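Local coordinates for mandelate racemase/muconate lactonizing enzyme family protein (Roseovarius sp. TM1035, PDB 3T9P) that probably acts as an isomerase or related enzyme of the mandelate racemase/muconate lactonizing enzyme family, within the enolase superfamily, at residues G51-Y56 / I60-F65. Residues are numbered along the deposited sequence; the frame is centred on the assembly and turned at random.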
ATOM      1  N   GLY A  51      -1.845 -13.156 -18.599  1.00 17.33           N
ATOM      2  CA  GLY A  51      -1.497 -13.181 -17.160  1.00 16.26           C
ATOM      3  C   GLY A  51      -2.724 -12.845 -16.383  1.00 14.61           C
ATOM      4  O   GLY A  51      -3.817 -13.032 -16.856  1.00 15.52           O
ATOM      5  N   GLN A  52      -2.552 -12.498 -15.135  1.00 16.04           N
ATOM      6  CA  GLN A  52      -3.636 -12.278 -14.209  1.00 15.42           C
ATOM      7  C   GLN A  52      -3.222 -11.311 -13.102  1.00 15.62           C
ATOM      8  O   GLN A  52      -2.118 -11.376 -12.620  1.00 14.04           O
ATOM      9  CB  GLN A  52      -4.088 -13.630 -13.603  1.00 15.30           C
ATOM     10  CG  GLN A  52      -5.320 -13.638 -12.744  1.00 11.85           C
ATOM     11  CD  GLN A  52      -5.418 -14.845 -11.816  1.00 16.70           C
ATOM     12  OE1 GLN A  52      -5.726 -15.919 -12.217  1.00 14.78           O
ATOM     13  NE2 GLN A  52      -5.196 -14.612 -10.575  1.00 15.17           N
ATOM     14  N   VAL A  53      -4.134 -10.430 -12.759  1.00 13.49           N
ATOM     15  CA  VAL A  53      -4.013  -9.554 -11.612  1.00 14.62           C
ATOM     16  C   VAL A  53      -4.320 -10.405 -10.365  1.00 13.23           C
ATOM     17  O   VAL A  53      -4.788 -11.483 -10.485  1.00 12.32           O
ATOM     18  CB  VAL A  53      -4.882  -8.264 -11.688  1.00 12.42           C
ATOM     19  CG1 VAL A  53      -4.644  -7.476 -12.997  1.00 14.34           C
ATOM     20  CG2 VAL A  53      -6.296  -8.561 -11.480  1.00 14.61           C
ATOM     21  N   SER A  54      -4.000  -9.898  -9.198  1.00 12.45           N
ATOM     22  CA  SER A  54      -4.307 -10.591  -7.980  1.00 12.84           C
ATOM     23  C   SER A  54      -5.830 -10.840  -7.899  1.00 12.67           C
ATOM     24  O   SER A  54      -6.604 -10.072  -8.340  1.00 12.13           O
ATOM     25  CB  SER A  54      -3.911  -9.767  -6.760  1.00 11.07           C
ATOM     26  OG  SER A  54      -4.226 -10.425  -5.599  1.00 14.75           O
ATOM     27  N   THR A  55      -6.191 -11.973  -7.355  1.00 12.49           N
ATOM     28  CA  THR A  55      -7.584 -12.225  -7.071  1.00 15.20           C
ATOM     29  C   THR A  55      -8.087 -11.264  -5.944  1.00 14.59           C
ATOM     30  O   THR A  55      -7.318 -10.677  -5.236  1.00 14.10           O
ATOM     31  CB  THR A  55      -7.829 -13.665  -6.635  1.00 16.77           C
ATOM     32  OG1 THR A  55      -6.898 -14.028  -5.621  1.00 14.53           O
ATOM     33  CG2 THR A  55      -7.749 -14.626  -7.801  1.00 14.09           C
ATOM     34  N   TYR A  56      -9.392 -11.098  -5.911  1.00 13.96           N
ATOM     35  CA  TYR A  56     -10.143 -10.348  -4.927  1.00 12.94           C
ATOM     36  C   TYR A  56     -10.226  -8.843  -5.233  1.00 14.23           C
ATOM     37  O   TYR A  56      -9.238  -8.187  -5.354  1.00 15.00           O
ATOM     38  CB  TYR A  56      -9.723 -10.644  -3.499  1.00 14.37           C
ATOM     39  CG  TYR A  56      -9.751 -12.112  -3.130  1.00 14.00           C
ATOM     40  CD1 TYR A  56     -10.951 -12.811  -3.084  1.00 20.84           C
ATOM     41  CD2 TYR A  56      -8.586 -12.801  -2.860  1.00 16.86           C
ATOM     42  CE1 TYR A  56     -10.989 -14.133  -2.757  1.00 21.96           C
ATOM     43  CE2 TYR A  56      -8.608 -14.130  -2.532  1.00 17.42           C
ATOM     44  CZ  TYR A  56      -9.805 -14.802  -2.501  1.00 21.87           C
ATOM     45  OH  TYR A  56      -9.850 -16.084  -2.185  1.00 25.32           O
ATOM     46  N   ILE A  60     -11.795  -3.587  -9.157  1.00 11.92           N
ATOM     47  CA  ILE A  60     -11.119  -2.303  -8.785  1.00 10.87           C
ATOM     48  C   ILE A  60      -9.686  -2.382  -9.302  1.00 11.79           C
ATOM     49  O   ILE A  60      -9.139  -1.406  -9.877  1.00 12.05           O
ATOM     50  CB  ILE A  60     -11.195  -2.128  -7.254  1.00 12.17           C
ATOM     51  CG1 ILE A  60     -12.689  -2.019  -6.825  1.00 14.48           C
ATOM     52  CG2 ILE A  60     -10.338  -0.809  -6.839  1.00  9.36           C
ATOM     53  CD1 ILE A  60     -12.813  -1.968  -5.193  1.00 14.39           C
ATOM     54  N   THR A  61      -9.049  -3.515  -9.067  1.00 12.12           N
ATOM     55  CA  THR A  61      -7.692  -3.650  -9.501  1.00 13.05           C
ATOM     56  C   THR A  61      -7.540  -3.418 -11.031  1.00 13.36           C
ATOM     57  O   THR A  61      -6.541  -2.842 -11.507  1.00 12.61           O
ATOM     58  CB  THR A  61      -7.221  -5.075  -9.134  1.00 11.84           C
ATOM     59  OG1 THR A  61      -7.241  -5.221  -7.711  1.00 10.73           O
ATOM     60  CG2 THR A  61      -5.758  -5.280  -9.628  1.00 12.03           C
ATOM     61  N   CYS A  62      -8.533  -3.856 -11.834  1.00 15.12           N
ATOM     62  CA  CYS A  62      -8.424  -3.659 -13.332  1.00 14.08           C
ATOM     63  C   CYS A  62      -8.675  -2.200 -13.730  1.00 13.45           C
ATOM     64  O   CYS A  62      -8.019  -1.686 -14.623  1.00 13.18           O
ATOM     65  CB  CYS A  62      -9.369  -4.663 -14.123  1.00 15.53           C
ATOM     66  SG  CYS A  62      -8.684  -6.408 -14.127  1.00 15.79           S
ATOM     67  N   THR A  63      -9.490  -1.495 -12.991  1.00 12.30           N
ATOM     68  CA  THR A  63      -9.631  -0.077 -13.196  1.00 12.36           C
ATOM     69  C   THR A  63      -8.279   0.620 -12.939  1.00 12.69           C
ATOM     70  O   THR A  63      -7.843   1.430 -13.689  1.00 12.20           O
ATOM     71  CB  THR A  63     -10.666   0.508 -12.240  1.00 14.59           C
ATOM     72  OG1 THR A  63     -11.947  -0.051 -12.501  1.00 16.09           O
ATOM     73  CG2 THR A  63     -10.685   2.015 -12.339  1.00 13.99           C
ATOM     74  N   ILE A  64      -7.626   0.206 -11.873  1.00 11.50           N
ATOM     75  CA  ILE A  64      -6.312   0.676 -11.516  1.00  9.04           C
ATOM     76  C   ILE A  64      -5.255   0.315 -12.576  1.00 11.51           C
ATOM     77  O   ILE A  64      -4.410   1.100 -12.872  1.00 12.88           O
ATOM     78  CB  ILE A  64      -5.889   0.178 -10.132  1.00  8.13           C
ATOM     79  CG1 ILE A  64      -6.758   0.804  -9.062  1.00  8.01           C
ATOM     80  CG2 ILE A  64      -4.400   0.413  -9.906  1.00  8.40           C
ATOM     81  CD1 ILE A  64      -6.565   0.334  -7.720  1.00 13.26           C
ATOM     82  N   PHE A  65      -5.359  -0.879 -13.132  1.00 11.33           N
ATOM     83  CA  PHE A  65      -4.415  -1.346 -14.122  1.00 12.64           C
ATOM     84  C   PHE A  65      -4.456  -0.386 -15.289  1.00 13.62           C
ATOM     85  O   PHE A  65      -3.460   0.076 -15.738  1.00 14.59           O
ATOM     86  CB  PHE A  65      -4.820  -2.745 -14.610  1.00 12.35           C
ATOM     87  CG  PHE A  65      -3.965  -3.296 -15.691  1.00 12.54           C
ATOM     88  CD1 PHE A  65      -2.912  -4.105 -15.390  1.00 11.73           C
ATOM     89  CD2 PHE A  65      -4.211  -3.016 -17.022  1.00 16.37           C
ATOM     90  CE1 PHE A  65      -2.127  -4.600 -16.364  1.00 15.65           C
ATOM     91  CE2 PHE A  65      -3.426  -3.542 -18.021  1.00 12.25           C
ATOM     92  CZ  PHE A  65      -2.403  -4.309 -17.703  1.00 12.66           C
TER
HETATM   93  O   HOH W   1      -7.011  -7.774  -6.871  1.00 12.70           O
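Val53 and Thr61 meet tip to tip, and the Thr61 methyl makes the closest approach between 51-56 and 60-65: Thr61 CG2 lies 3.7 Å from the Val53 methine carbon CB and almost as near to the Val53 methyl CG2. Thr61 presents this methyl because CG2 stands anti to its own backbone N (OG1 at chi1 -63°), which leaves the hydroxyl beside that N. Val53 divides its two branches: CG2 reaches on to Cys62 SG at 4.2 Å, while CG1 comes obliquely to the Phe65 ring, 4.5 Å from CD1. One valine thus touches three residues over about one turn of the helix, Thr61 and Cys62 side by side and Phe65 four on from Thr61.

No direct hydrogen bond spans the two segments; a water does the polar work. It lies 2.8 Å from Ser54 O and is also within donating distance of Tyr56 O, though with more acceptors nearby than it has protons the two bonds may be shared; it pairs with Thr61 OG1 at 2.7 Å, tying the loop carbonyls to the first turn of the helix. Thr61 OG1 also bonds to Asn57 O, so the hydroxyl is held from both the water and its own chain. Behind Val53, Gln52 NE2 bonds Val53 O at 3.2 Å, with that oxygen only 5° out of the amide plane; Ser312 and Leu313 hold the same amide.

The contact closes the connection from strand 48-52, an outermost strand, within this chain, of the antiparallel sheet in the N-terminal domain, into helix 58-73, and four of its five touching residues are buried. Cys62 and Phe65 also rest on strand 25-32, Thr61 packs against helix 98-119, and Ile64 touches Tyr99 of the second subunit.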